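Local coordinates for protein nucleoside 2-deoxyribosyltransferase (PDB 7M5H) that probably acts on nucleosides or nucleotides as a deoxyribosyltransferase-family enzyme, its likely activity being hydrolysis of the N-glycosidic bond of 5-hydroxymethyl-dUMP, at residues E27-R30 and T35-L38; R145-S148 and D152-E155; K6-G11 and L61-N66. All blocks are in the same frame, centred on the assembly; numbering follows the deposited sequence.

Interaction 1 of 3, residues E27-R30 and T35-L38; sequences EQIR and TIDL
Ile29, on the last turn of helix 16-30, packs on Leu38 and Ile36 of strand 36-39 in the tight part of this contact, while Arg30 serves its wetter margin. The CG2 methyl of Ile29 meets CD1 of Leu38 at 3.6 Å, and the two side chains cross at about a right angle. Ile36 pushes its CD1 toward the helix end, 3.3 Å from the carbonyl O of Ile29. Branched aliphatic residues suit this place because the helix covers the sheet here, as the connection in the beta-alpha-beta crossover from strand 5-10 to strand 36-39; Phe9, Leu154 and Ile157 also close around Ile29.

Arg30 belongs to the polar side. With CG anti to the carbonyl carbon (chi1 -73°) and the chain extended beyond it, the guanidinium is carried to the Leu38 backbone. There NH2 gives a nearly straight hydrogen bond (170°) to Leu38 O at 3.0 Å; the oxygen lies in the guanidinium plane, yet NH2 stands well above the carbonyl plane. A water accepts from Leu38 N (2.8 Å) and, weakly, from Arg30 NE, and donates to Ile36 O. NH2 also forms a salt bridge with Glu43. The long arginine and the water thus satisfy backbone polar groups of a strand outermost in this chain's sheet, and the carboxylate partner is consistent with a charged guanidinium.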
loop_
_atom_site.group_PDB
_atom_site.type_symbol
_atom_site.label_atom_id
_atom_site.label_comp_id
_atom_site.label_asym_id
_atom_site.label_seq_id
_atom_site.Cartn_x
_atom_site.Cartn_y
_atom_site.Cartn_z
ATOM N N GLU B 27 -4.927 21.725 -15.304
ATOM C CA GLU B 27 -4.765 23.000 -15.998
ATOM C C GLU B 27 -4.182 22.799 -17.392
ATOM O O GLU B 27 -4.646 23.413 -18.360
ATOM C CB GLU B 27 -3.883 23.939 -15.173
ATOM C CG GLU B 27 -3.341 25.135 -15.946
ATOM C CD GLU B 27 -4.428 26.079 -16.427
ATOM O OE1 GLU B 27 -5.538 26.065 -15.853
ATOM O OE2 GLU B 27 -4.172 26.841 -17.383
ATOM N N GLN B 28 -3.169 21.938 -17.516
ATOM C CA GLN B 28 -2.592 21.661 -18.828
ATOM C C GLN B 28 -3.593 20.960 -19.739
ATOM O O GLN B 28 -3.643 21.237 -20.944
ATOM C CB GLN B 28 -1.328 20.815 -18.682
ATOM C CG GLN B 28 -0.164 21.527 -18.024
ATOM C CD GLN B 28 1.047 20.628 -17.877
ATOM O OE1 GLN B 28 1.355 20.159 -16.782
ATOM N NE2 GLN B 28 1.737 20.375 -18.985
ATOM N N ILE B 29 -4.393 20.046 -19.186
ATOM C CA ILE B 29 -5.363 19.318 -20.000
ATOM C C ILE B 29 -6.424 20.269 -20.538
ATOM O O ILE B 29 -6.783 20.225 -21.720
ATOM C CB ILE B 29 -5.996 18.172 -19.189
ATOM C CG1 ILE B 29 -4.928 17.166 -18.759
ATOM C CG2 ILE B 29 -7.085 17.485 -19.999
ATOM C CD1 ILE B 29 -5.471 16.013 -17.942
ATOM N N ARG B 30 -6.937 21.151 -19.675
ATOM C CA ARG B 30 -7.969 22.086 -20.103
ATOM C C ARG B 30 -7.437 23.096 -21.113
ATOM O O ARG B 30 -8.207 23.614 -21.928
ATOM C CB ARG B 30 -8.561 22.800 -18.887
ATOM C CG ARG B 30 -9.474 21.919 -18.045
ATOM C CD ARG B 30 -9.798 22.560 -16.705
ATOM N NE ARG B 30 -10.808 21.804 -15.969
ATOM C CZ ARG B 30 -11.050 21.946 -14.669
ATOM N NH1 ARG B 30 -10.343 22.808 -13.950
ATOM N NH2 ARG B 30 -11.991 21.216 -14.084
ATOM N N THR B 35 -13.073 22.454 -26.025
ATOM C CA THR B 35 -14.159 21.482 -25.975
ATOM C C THR B 35 -13.984 20.446 -24.870
ATOM O O THR B 35 -14.769 19.494 -24.807
ATOM C CB THR B 35 -14.293 20.773 -27.325
ATOM O OG1 THR B 35 -13.028 20.214 -27.701
ATOM C CG2 THR B 35 -14.751 21.750 -28.398
ATOM N N ILE B 36 -12.989 20.604 -24.004
ATOM C CA ILE B 36 -12.746 19.659 -22.921
ATOM C C ILE B 36 -13.520 20.117 -21.691
ATOM O O ILE B 36 -13.317 21.230 -21.195
ATOM C CB ILE B 36 -11.246 19.534 -22.615
ATOM C CG1 ILE B 36 -10.525 18.829 -23.766
ATOM C CG2 ILE B 36 -11.027 18.790 -21.303
ATOM C CD1 ILE B 36 -9.038 18.672 -23.553
ATOM N N ASP B 37 -14.413 19.259 -21.206
ATOM C CA ASP B 37 -15.167 19.489 -19.976
ATOM C C ASP B 37 -14.675 18.464 -18.956
ATOM O O ASP B 37 -15.220 17.365 -18.844
ATOM C CB ASP B 37 -16.671 19.368 -20.218
ATOM C CG ASP B 37 -17.484 19.549 -18.949
ATOM O OD1 ASP B 37 -16.954 20.117 -17.972
ATOM O OD2 ASP B 37 -18.655 19.115 -18.928
ATOM N N LEU B 38 -13.637 18.832 -18.211
ATOM C CA LEU B 38 -13.003 17.918 -17.271
ATOM C C LEU B 38 -13.616 18.080 -15.886
ATOM O O LEU B 38 -13.743 19.198 -15.380
ATOM C CB LEU B 38 -11.493 18.163 -17.220
ATOM C CG LEU B 38 -10.624 17.143 -16.472
ATOM C CD1 LEU B 38 -9.239 17.087 -17.087
ATOM C CD2 LEU B 38 -10.521 17.468 -14.987
HETATM O O HOH W 1 -12.745 21.498 -17.959
#

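Interaction 2 of 3, residues R145-S148 and D152-E155; sequences RVVS and DLLE
Val147, at the end of strand 144-147, makes a compact apolar contact with Asp152 and Leu153 at the start of helix 150-159, across the short turn that joins the two elements. CB of Val147 lies 3.8 Å from CB of Asp152, the side chains crossing obliquely. The two methyls of Val147 divide the helix between them: CG1 rests against Asp152 CB at 3.9 Å, and CG2 lies beside the backbone N of Leu153 and 3.9 Å from Leu153 CB. This split follows from chi1 of -63°, which sets CG2 between the backbone N and the carbonyl carbon.

Strand 144-147, outermost within this chain in the parallel Rossmann-like sheet, has its backbone paired with strand 100-103, and the helix folds back over one face of that sheet. A compact beta-branched valine lets the strand backbone come close to the first turn of the helix, the CA atoms of Val147 and Asp152 being 6.1 Å apart, and Leu153 continues the apolar layer toward Val101, Leu103 and Leu25. The polar edge is bridged by a water that accepts from Ser148 N at 2.9 Å and donates to Asp152 OD2 at 2.6 Å, so the carboxylate reaches the turn indirectly. Nearby, Ile124 of a second subunit packs on Val146 and Ser148.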
loop_
_atom_site.group_PDB
_atom_site.type_symbol
_atom_site.label_atom_id
_atom_site.label_comp_id
_atom_site.label_asym_id
_atom_site.label_seq_id
_atom_site.Cartn_x
_atom_site.Cartn_y
_atom_site.Cartn_z
ATOM N N ARG B 145 -4.962 3.243 -22.985
ATOM C CA ARG B 145 -3.517 3.294 -23.112
ATOM C C ARG B 145 -2.923 3.757 -21.794
ATOM O O ARG B 145 -3.552 4.514 -21.048
ATOM C CB ARG B 145 -3.115 4.242 -24.247
ATOM C CG ARG B 145 -1.626 4.348 -24.538
ATOM C CD ARG B 145 -1.356 5.562 -25.425
ATOM N NE ARG B 145 -0.713 5.224 -26.694
ATOM C CZ ARG B 145 0.468 5.697 -27.085
ATOM N NH1 ARG B 145 0.975 5.335 -28.258
ATOM N NH2 ARG B 145 1.138 6.541 -26.312
ATOM N N VAL B 146 -1.718 3.273 -21.507
ATOM C CA VAL B 146 -0.918 3.730 -20.379
ATOM C C VAL B 146 0.297 4.462 -20.932
ATOM O O VAL B 146 1.046 3.910 -21.745
ATOM C CB VAL B 146 -0.486 2.563 -19.475
ATOM C CG1 VAL B 146 0.315 3.084 -18.289
ATOM C CG2 VAL B 146 -1.694 1.763 -19.007
ATOM N N VAL B 147 0.496 5.701 -20.483
ATOM C CA VAL B 147 1.640 6.504 -20.890
ATOM C C VAL B 147 2.503 6.776 -19.664
ATOM O O VAL B 147 2.061 6.645 -18.520
ATOM C CB VAL B 147 1.216 7.824 -21.564
ATOM C CG1 VAL B 147 0.442 7.540 -22.841
ATOM C CG2 VAL B 147 0.388 8.663 -20.606
ATOM N N SER B 148 3.754 7.162 -19.919
ATOM C CA SER B 148 4.736 7.353 -18.859
ATOM C C SER B 148 5.205 8.798 -18.724
ATOM O O SER B 148 6.123 9.068 -17.941
ATOM C CB SER B 148 5.943 6.437 -19.086
ATOM O OG SER B 148 6.563 6.717 -20.329
ATOM N N ASP B 152 3.120 12.738 -23.281
ATOM C CA ASP B 152 2.357 11.715 -23.988
ATOM C C ASP B 152 0.909 11.670 -23.521
ATOM O O ASP B 152 0.022 11.290 -24.296
ATOM C CB ASP B 152 3.019 10.347 -23.815
ATOM C CG ASP B 152 4.436 10.315 -24.352
ATOM O OD1 ASP B 152 4.769 11.165 -25.204
ATOM O OD2 ASP B 152 5.216 9.438 -23.924
ATOM N N LEU B 153 0.646 12.047 -22.268
ATOM C CA LEU B 153 -0.730 12.100 -21.785
ATOM C C LEU B 153 -1.529 13.160 -22.533
ATOM O O LEU B 153 -2.633 12.895 -23.021
ATOM C CB LEU B 153 -0.749 12.373 -20.281
ATOM C CG LEU B 153 -2.131 12.594 -19.664
ATOM C CD1 LEU B 153 -2.975 11.332 -19.768
ATOM C CD2 LEU B 153 -2.012 13.050 -18.217
ATOM N N LEU B 154 -0.980 14.373 -22.634
ATOM C CA LEU B 154 -1.667 15.443 -23.350
ATOM C C LEU B 154 -1.801 15.114 -24.831
ATOM O O LEU B 154 -2.837 15.396 -25.446
ATOM C CB LEU B 154 -0.919 16.762 -23.160
ATOM C CG LEU B 154 -0.731 17.240 -21.718
ATOM C CD1 LEU B 154 0.328 18.327 -21.655
ATOM C CD2 LEU B 154 -2.046 17.741 -21.142
ATOM N N GLU B 155 -0.763 14.517 -25.421
ATOM C CA GLU B 155 -0.824 14.145 -26.830
ATOM C C GLU B 155 -1.903 13.098 -27.077
ATOM O O GLU B 155 -2.631 13.169 -28.075
ATOM C CB GLU B 155 0.540 13.635 -27.295
ATOM C CG GLU B 155 0.579 13.213 -28.752
ATOM C CD GLU B 155 0.374 14.377 -29.700
ATOM O OE1 GLU B 155 1.008 15.433 -29.493
ATOM O OE2 GLU B 155 -0.427 14.238 -30.648
HETATM O O HOH W 2 4.694 7.180 -22.663
#

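Interaction 3 of 3, residues K6-G11 and L61-N66; sequences KIYFAG and LADTEN
The Tyr8 side chain leaves strand 5-10 with CG anti to its backbone N (chi1 -177°), which carries the phenol across to helix 56-68. There Asp63 answers with an unusual chi1 of -109°, away from the staggered positions, that swings its carboxylate back toward the phenol oxygen. The contact joins an inner strand of the parallel, Rossmann-like sheet to helix 56-68, the two segments being 50 residues apart at their closest ends.

Tyr8 meets the helix at two places. Along the CD1-CE1 side of the ring, CE1 is 3.7 Å from CB of Asn66 and CD1 is 3.8 Å from the same carbon, so the methylene of Asn66 packs obliquely against the aromatic carbons, the side chains crossing at about a right angle. At the far end, the hydroxyl meets the carboxylate of Asp63. Tyrosine suits this mixed site: its ring gives an apolar flank to the helix, and its oxygen reaches polar groups beyond it.

The hydroxyl is also hydrogen-bonded to Glu89 OE2. Two acidic side chains thus converge on one phenol oxygen. On the helix, Thr64 OG1 is hydrogen-bonded to Tyr135 OH of a third subunit, and Tyr135 also packs on Asp63, so this part of the fold adjoins a subunit interface. A glycerol, probably from the crystallisation liquor, is hydrogen-bonded to Gly11 N, and a glycerol lies about 4 Å from the Asp63 side chain, consistent with a pocket. Asp63 OD1 itself lies 2.9 Å from Tyr8 OH, approaching at the ring edge, in the ring plane, with the carboxylate plane turned 90° from the ring.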
loop_
_atom_site.group_PDB
_atom_site.type_symbol
_atom_site.label_atom_id
_atom_site.label_comp_id
_atom_site.label_asym_id
_atom_site.label_seq_id
_atom_site.Cartn_x
_atom_site.Cartn_y
_atom_site.Cartn_z
ATOM N N LYS B 6 -16.368 15.063 -22.272
ATOM C CA LYS B 6 -16.400 15.064 -20.816
ATOM C C LYS B 6 -15.353 14.087 -20.293
ATOM O O LYS B 6 -15.388 12.896 -20.621
ATOM C CB LYS B 6 -17.791 14.699 -20.302
ATOM C CG LYS B 6 -18.900 15.597 -20.835
ATOM C CD LYS B 6 -20.171 15.459 -20.013
ATOM C CE LYS B 6 -19.965 15.974 -18.595
ATOM N NZ LYS B 6 -21.205 15.871 -17.777
ATOM N N ILE B 7 -14.425 14.593 -19.485
ATOM C CA ILE B 7 -13.315 13.811 -18.954
ATOM C C ILE B 7 -13.463 13.717 -17.443
ATOM O O ILE B 7 -13.697 14.730 -16.772
ATOM C CB ILE B 7 -11.958 14.432 -19.328
ATOM C CG1 ILE B 7 -11.785 14.480 -20.847
ATOM C CG2 ILE B 7 -10.819 13.655 -18.684
ATOM C CD1 ILE B 7 -10.472 15.090 -21.286
ATOM N N TYR B 8 -13.329 12.506 -16.912
ATOM C CA TYR B 8 -13.259 12.283 -15.474
ATOM C C TYR B 8 -11.801 12.059 -15.095
ATOM O O TYR B 8 -11.143 11.170 -15.648
ATOM C CB TYR B 8 -14.113 11.088 -15.053
ATOM C CG TYR B 8 -14.126 10.853 -13.558
ATOM C CD1 TYR B 8 -15.022 11.525 -12.738
ATOM C CD2 TYR B 8 -13.240 9.961 -12.967
ATOM C CE1 TYR B 8 -15.036 11.317 -11.371
ATOM C CE2 TYR B 8 -13.245 9.745 -11.601
ATOM C CZ TYR B 8 -14.146 10.425 -10.809
ATOM O OH TYR B 8 -14.157 10.214 -9.449
ATOM N N PHE B 9 -11.301 12.860 -14.160
ATOM C CA PHE B 9 -9.912 12.778 -13.716
ATOM C C PHE B 9 -9.863 11.899 -12.471
ATOM O O PHE B 9 -10.230 12.333 -11.375
ATOM C CB PHE B 9 -9.345 14.167 -13.448
ATOM C CG PHE B 9 -7.853 14.193 -13.284
ATOM C CD1 PHE B 9 -7.029 14.396 -14.378
ATOM C CD2 PHE B 9 -7.275 14.010 -12.039
ATOM C CE1 PHE B 9 -5.656 14.420 -14.233
ATOM C CE2 PHE B 9 -5.903 14.034 -11.886
ATOM C CZ PHE B 9 -5.092 14.238 -12.986
ATOM N N ALA B 10 -9.405 10.662 -12.641
ATOM C CA ALA B 10 -9.294 9.717 -11.540
ATOM C C ALA B 10 -7.892 9.772 -10.950
ATOM O O ALA B 10 -6.898 9.736 -11.684
ATOM C CB ALA B 10 -9.618 8.297 -12.008
ATOM N N GLY B 11 -7.816 9.858 -9.626
ATOM C CA GLY B 11 -6.554 9.914 -8.931
ATOM C C GLY B 11 -6.746 10.239 -7.465
ATOM O O GLY B 11 -7.743 10.853 -7.070
ATOM N N LEU B 61 -21.808 6.146 -4.895
ATOM C CA LEU B 61 -22.824 6.519 -5.873
ATOM C C LEU B 61 -22.535 7.890 -6.469
ATOM O O LEU B 61 -22.634 8.080 -7.686
ATOM C CB LEU B 61 -24.211 6.494 -5.230
ATOM C CG LEU B 61 -25.373 6.786 -6.181
ATOM C CD1 LEU B 61 -25.378 5.794 -7.331
ATOM C CD2 LEU B 61 -26.703 6.759 -5.446
ATOM N N ALA B 62 -22.166 8.859 -5.626
ATOM C CA ALA B 62 -21.900 10.207 -6.121
ATOM C C ALA B 62 -20.722 10.221 -7.087
ATOM O O ALA B 62 -20.756 10.920 -8.105
ATOM C CB ALA B 62 -21.647 11.158 -4.951
ATOM N N ASP B 63 -19.673 9.452 -6.787
ATOM C CA ASP B 63 -18.513 9.418 -7.672
ATOM C C ASP B 63 -18.811 8.644 -8.948
ATOM O O ASP B 63 -18.361 9.031 -10.033
ATOM C CB ASP B 63 -17.313 8.812 -6.946
ATOM C CG ASP B 63 -16.251 9.839 -6.625
ATOM O OD1 ASP B 63 -16.140 10.831 -7.376
ATOM O OD2 ASP B 63 -15.532 9.658 -5.622
ATOM N N THR B 64 -19.560 7.542 -8.836
ATOM C CA THR B 64 -19.869 6.733 -10.009
ATOM C C THR B 64 -20.716 7.516 -11.003
ATOM O O THR B 64 -20.587 7.330 -12.219
ATOM C CB THR B 64 -20.581 5.445 -9.592
ATOM O OG1 THR B 64 -19.770 4.733 -8.650
ATOM C CG2 THR B 64 -20.834 4.556 -10.797
ATOM N N GLU B 65 -21.596 8.389 -10.504
ATOM C CA GLU B 65 -22.398 9.224 -11.393
ATOM C C GLU B 65 -21.512 10.068 -12.298
ATOM O O GLU B 65 -21.786 10.210 -13.496
ATOM C CB GLU B 65 -23.333 10.118 -10.577
ATOM C CG GLU B 65 -24.485 9.386 -9.907
ATOM C CD GLU B 65 -25.415 10.330 -9.167
ATOM O OE1 GLU B 65 -26.565 9.940 -8.877
ATOM O OE2 GLU B 65 -24.995 11.471 -8.876
ATOM N N ASN B 66 -20.440 10.636 -11.743
ATOM C CA ASN B 66 -19.530 11.435 -12.553
ATOM C C ASN B 66 -18.707 10.567 -13.497
ATOM O O ASN B 66 -18.396 10.993 -14.614
ATOM C CB ASN B 66 -18.612 12.262 -11.654
ATOM C CG ASN B 66 -19.381 13.202 -10.747
ATOM O OD1 ASN B 66 -19.126 13.271 -9.544
ATOM N ND2 ASN B 66 -20.330 13.933 -11.320
#

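All three interactions are built on the same parallel sheet. Interaction 1 is nested inside the chain loop closed by interaction 3, and their strands are neighbours: Asp37 O lies 3.0 Å from Ile7 N, a probable hydrogen bond, and Leu38 CD2 packs 3.8 Å from Phe9 CB. Interaction 2 touches interaction 1 through its helix, with Leu154 CD2 3.8 Å from Ile29 CG1. In each of these pairs the centres are about 15 Å apart. Interactions 2 and 3 do not touch; their nearest atoms are about 6 Å apart. A glycerol and an ethanediol, probably from the crystallisation liquor, lie about 4 and 5 Å from the Asp63 side chain of interaction 3 and may mark a pocket.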